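Local atomic coordinates of MutT/nudix family protein (Streptococcus pneumoniae, PDB entry 4HFQ), a protein that hydrolyses the diphosphate linkage of UDP-X compounds, including precursors of peptidoglycan biosynthesis, as a member of the Nudix hydrolase family. Residues R73-E78 against Q192-H197. Residues are numbered along the deposited sequence; the frame is centred on the assembly and turned at random. Where two conformers were deposited one is given.
Sequences RAWIVE and QVYQGH. With SO4 (sulfate ion), chain F.
Trp75 directs the nitrogen corner of its indole at the root of the Tyr194 ring: NE1 lies 3.3 Å from Tyr194 CG and 3.4 Å from Tyr194 CB. No hydrogen bond crosses between 73-78 and 192-197, and the aromatic pair is neither a stack nor edge-to-face: the planes are inclined at 56°, and Tyr194 CG lies at the rim of the indole, near its plane, while NE1 reaches the phenol ring obliquely. With Trp75 CG anti to the backbone N (chi1 178°) the indole extends toward the helix, and the turn about the CB-CG bond points its NE1 edge at Tyr194. Farther along the phenol, Val77 takes over. Its CG2 methyl sits over one face of the Tyr194 ring, 4.0 Å from the centroid and 16° off the normal, a CH-pi contact, while Val77 CB lies 3.7 Å from Tyr194 OH. One tyrosine therefore spans two alternate residues of the strand, Trp75 at its base and Val77 at its outer end. Behind Tyr194 the helix closes in a Schellman motif: the N-H of Gly196, which has positive phi, bonds to Val193 O, and His197 N bonds to Gln192 O. A weak side-chain bond from Gln192 NE2 to His197 ND1 (2.7 Å) spans the same turn. At the other end of 73-78, away from the helix, Arg73 NH1 makes a nearly straight bond to O4 of a sulfate ion, probably from the crystallisation liquor (2.9 Å), and another to Leu95 O; Asp71 forms a salt bridge with Arg73 NE. The contact lays the C-terminal end of helix 184-194 against strand 69-78 of the Nudix domain's mixed sheet. Trp75 also packs on Ile187, Leu190 and Trp191 of that helix and on Leu128 of strand 120-132, while strand 143-153 runs parallel to 69-78 and bonds to its backbone.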
ATOM      1  N   ARG A  73       9.887  -2.064   9.122  1.00  7.76           N
ATOM      2  CA  ARG A  73      10.977  -1.400   9.832  1.00  8.13           C
ATOM      3  C   ARG A  73      10.869  -1.710  11.307  1.00  7.95           C
ATOM      4  O   ARG A  73       9.768  -1.924  11.834  1.00  8.33           O
ATOM      5  CB  ARG A  73      10.955   0.119   9.654  1.00  8.14           C
ATOM      6  CG  ARG A  73      11.136   0.601   8.221  1.00  8.36           C
ATOM      7  CD  ARG A  73      12.553   0.357   7.739  1.00  8.78           C
ATOM      8  NE  ARG A  73      12.578   0.175   6.284  1.00  9.29           N
ATOM      9  CZ  ARG A  73      13.676  -0.037   5.572  1.00  9.77           C
ATOM     10  NH1 ARG A  73      14.876  -0.028   6.152  1.00 10.22           N
ATOM     11  NH2 ARG A  73      13.592  -0.229   4.268  1.00 10.86           N
ATOM     12  N   ALA A  74      12.032  -1.718  11.971  1.00  8.28           N
ATOM     13  CA  ALA A  74      12.129  -1.977  13.405  1.00  8.45           C
ATOM     14  C   ALA A  74      12.553  -0.721  14.159  1.00  8.53           C
ATOM     15  O   ALA A  74      13.539  -0.082  13.808  1.00  9.16           O
ATOM     16  CB  ALA A  74      13.137  -3.085  13.668  1.00  9.07           C
ATOM     17  N   TRP A  75      11.804  -0.431  15.214  1.00  8.57           N
ATOM     18  CA  TRP A  75      12.090   0.650  16.150  1.00  9.14           C
ATOM     19  C   TRP A  75      12.562   0.034  17.446  1.00  9.39           C
ATOM     20  O   TRP A  75      11.785  -0.560  18.179  1.00  9.89           O
ATOM     21  CB  TRP A  75      10.830   1.461  16.346  1.00  9.26           C
ATOM     22  CG  TRP A  75      10.948   2.584  17.328  1.00  9.70           C
ATOM     23  CD1 TRP A  75      10.659   2.573  18.690  1.00 10.04           C
ATOM     24  CD2 TRP A  75      11.370   3.950  17.019  1.00  9.82           C
ATOM     25  NE1 TRP A  75      10.850   3.830  19.221  1.00 10.48           N
ATOM     26  CE2 TRP A  75      11.286   4.698  18.273  1.00 10.22           C
ATOM     27  CE3 TRP A  75      11.790   4.608  15.859  1.00 10.04           C
ATOM     28  CZ2 TRP A  75      11.627   6.039  18.346  1.00 10.92           C
ATOM     29  CZ3 TRP A  75      12.123   5.960  15.953  1.00 10.16           C
ATOM     30  CH2 TRP A  75      12.023   6.658  17.170  1.00 11.09           C
ATOM     31  N   ILE A  76      13.875   0.129  17.665  1.00 10.14           N
ATOM     32  CA  ILE A  76      14.556  -0.502  18.807  1.00 11.35           C
ATOM     33  C   ILE A  76      15.199   0.610  19.624  1.00 11.96           C
ATOM     34  O   ILE A  76      16.067   1.316  19.133  1.00 12.11           O
ATOM     35  CB  ILE A  76      15.640  -1.464  18.278  1.00 11.53           C
ATOM     36  CG1 ILE A  76      15.008  -2.556  17.386  1.00 12.07           C
ATOM     37  CG2 ILE A  76      16.440  -2.070  19.433  1.00 12.39           C
ATOM     38  CD1 ILE A  76      15.943  -3.130  16.349  1.00 13.42           C
ATOM     39  N   VAL A  77      14.732   0.770  20.858  1.00 13.14           N
ATOM     40  CA  VAL A  77      15.268   1.824  21.742  1.00 14.02           C
ATOM     41  C   VAL A  77      16.010   1.213  22.916  1.00 14.75           C
ATOM     42  O   VAL A  77      15.471   0.343  23.595  1.00 15.64           O
ATOM     43  CB  VAL A  77      14.158   2.759  22.266  1.00 13.72           C
ATOM     44  CG1 VAL A  77      14.694   3.758  23.301  1.00 14.24           C
ATOM     45  CG2 VAL A  77      13.485   3.502  21.114  1.00 14.03           C
ATOM     46  N   GLU A  78      17.250   1.663  23.121  1.00 15.04           N
ATOM     47  CA  GLU A  78      18.055   1.241  24.271  1.00 16.60           C
ATOM     48  C   GLU A  78      18.702   2.487  24.841  1.00 16.91           C
ATOM     49  O   GLU A  78      19.281   3.281  24.106  1.00 16.51           O
ATOM     50  CB  GLU A  78      19.122   0.242  23.838  1.00 16.99           C
ATOM     51  CG  GLU A  78      18.543  -1.078  23.378  1.00 18.57           C
ATOM     52  CD  GLU A  78      19.584  -2.103  23.016  1.00 19.91           C
ATOM     53  OE1 GLU A  78      20.787  -1.888  23.296  1.00 21.67           O
ATOM     54  OE2 GLU A  78      19.190  -3.145  22.458  1.00 20.29           O
ATOM     55  N   GLN A 192       7.290   9.996  19.624  1.00 10.88           N
ATOM     56  CA  GLN A 192       6.094  10.400  20.349  1.00 11.49           C
ATOM     57  C   GLN A 192       5.123   9.234  20.574  1.00 11.35           C
ATOM     58  O   GLN A 192       4.543   9.098  21.655  1.00 11.13           O
ATOM     59  CB  GLN A 192       5.405  11.578  19.646  1.00 11.97           C
ATOM     60  CG  GLN A 192       6.250  12.857  19.601  1.00 12.54           C
ATOM     61  CD  GLN A 192       6.681  13.340  20.977  1.00 13.03           C
ATOM     62  OE1 GLN A 192       7.852  13.717  21.183  1.00 14.39           O
ATOM     63  NE2 GLN A 192       5.770  13.299  21.923  1.00 12.66           N
ATOM     64  N   VAL A 193       4.940   8.377  19.562  1.00 11.08           N
ATOM     65  CA  VAL A 193       4.088   7.186  19.735  1.00 11.38           C
ATOM     66  C   VAL A 193       4.710   6.224  20.763  1.00 11.38           C
ATOM     67  O   VAL A 193       4.045   5.737  21.676  1.00 11.48           O
ATOM     68  CB  VAL A 193       3.879   6.425  18.402  1.00 11.19           C
ATOM     69  CG1 VAL A 193       2.997   5.200  18.625  1.00 11.68           C
ATOM     70  CG2 VAL A 193       3.250   7.313  17.343  1.00 11.81           C
ATOM     71  N   TYR A 194       6.009   5.994  20.606  1.00 11.75           N
ATOM     72  CA  TYR A 194       6.746   5.080  21.479  1.00 12.47           C
ATOM     73  C   TYR A 194       6.633   5.489  22.956  1.00 13.10           C
ATOM     74  O   TYR A 194       6.469   4.635  23.824  1.00 13.07           O
ATOM     75  CB  TYR A 194       8.212   5.017  21.039  1.00 13.11           C
ATOM     76  CG  TYR A 194       9.108   4.318  22.032  1.00 14.14           C
ATOM     77  CD1 TYR A 194       9.086   2.933  22.149  1.00 14.63           C
ATOM     78  CD2 TYR A 194       9.956   5.041  22.867  1.00 15.30           C
ATOM     79  CE1 TYR A 194       9.885   2.281  23.078  1.00 15.95           C
ATOM     80  CE2 TYR A 194      10.776   4.395  23.785  1.00 16.08           C
ATOM     81  CZ  TYR A 194      10.722   3.024  23.884  1.00 16.39           C
ATOM     82  OH  TYR A 194      11.523   2.357  24.799  1.00 18.41           O
ATOM     83  N   GLN A 195       6.729   6.798  23.211  0.50 13.20           N
ATOM     84  CA  GLN A 195       6.664   7.340  24.570  0.50 14.23           C
ATOM     85  C   GLN A 195       5.222   7.497  25.074  0.50 14.49           C
ATOM     86  O   GLN A 195       5.013   8.016  26.176  0.50 14.86           O
ATOM     87  CB  GLN A 195       7.383   8.695  24.644  0.50 14.88           C
ATOM     88  CG  GLN A 195       8.856   8.685  24.239  0.50 15.61           C
ATOM     89  CD  GLN A 195       9.736   7.935  25.221  0.50 16.06           C
ATOM     90  OE1 GLN A 195       9.279   7.516  26.272  0.50 17.04           O
ATOM     91  NE2 GLN A 195      11.004   7.759  24.873  0.50 16.62           N
ATOM     92  N   GLY A 196       4.240   7.067  24.279  1.00 14.46           N
ATOM     93  CA  GLY A 196       2.832   7.087  24.685  1.00 14.55           C
ATOM     94  C   GLY A 196       2.217   8.476  24.718  1.00 15.01           C
ATOM     95  O   GLY A 196       1.177   8.676  25.354  1.00 17.01           O
ATOM     96  N   HIS A 197       2.835   9.425  24.020  1.00 13.96           N
ATOM     97  CA  HIS A 197       2.313  10.789  23.954  1.00 14.70           C
ATOM     98  C   HIS A 197       1.225  10.925  22.931  1.00 15.20           C
ATOM     99  O   HIS A 197       0.502  11.919  22.899  1.00 16.75           O
ATOM    100  CB  HIS A 197       3.436  11.767  23.647  1.00 14.79           C
ATOM    101  CG  HIS A 197       4.561  11.762  24.663  1.00 15.63           C
ATOM    102  ND1 HIS A 197       5.712  12.419  24.455  1.00 15.39           N
ATOM    103  CD2 HIS A 197       4.679  11.152  25.915  1.00 16.32           C
ATOM    104  CE1 HIS A 197       6.532  12.236  25.510  1.00 15.91           C
ATOM    105  NE2 HIS A 197       5.894  11.474  26.405  1.00 17.03           N
TER
HETATM  106  S   SO4 F 304      18.371  -1.490   5.336  1.00 53.25           S
HETATM  107  O1  SO4 F 304      19.716  -1.285   4.740  1.00 50.41           O
HETATM  108  O2  SO4 F 304      17.791  -2.730   4.768  1.00 51.07           O
HETATM  109  O3  SO4 F 304      18.475  -1.610   6.804  1.00 49.28           O
HETATM  110  O4  SO4 F 304      17.490  -0.342   5.026  1.00 45.75           O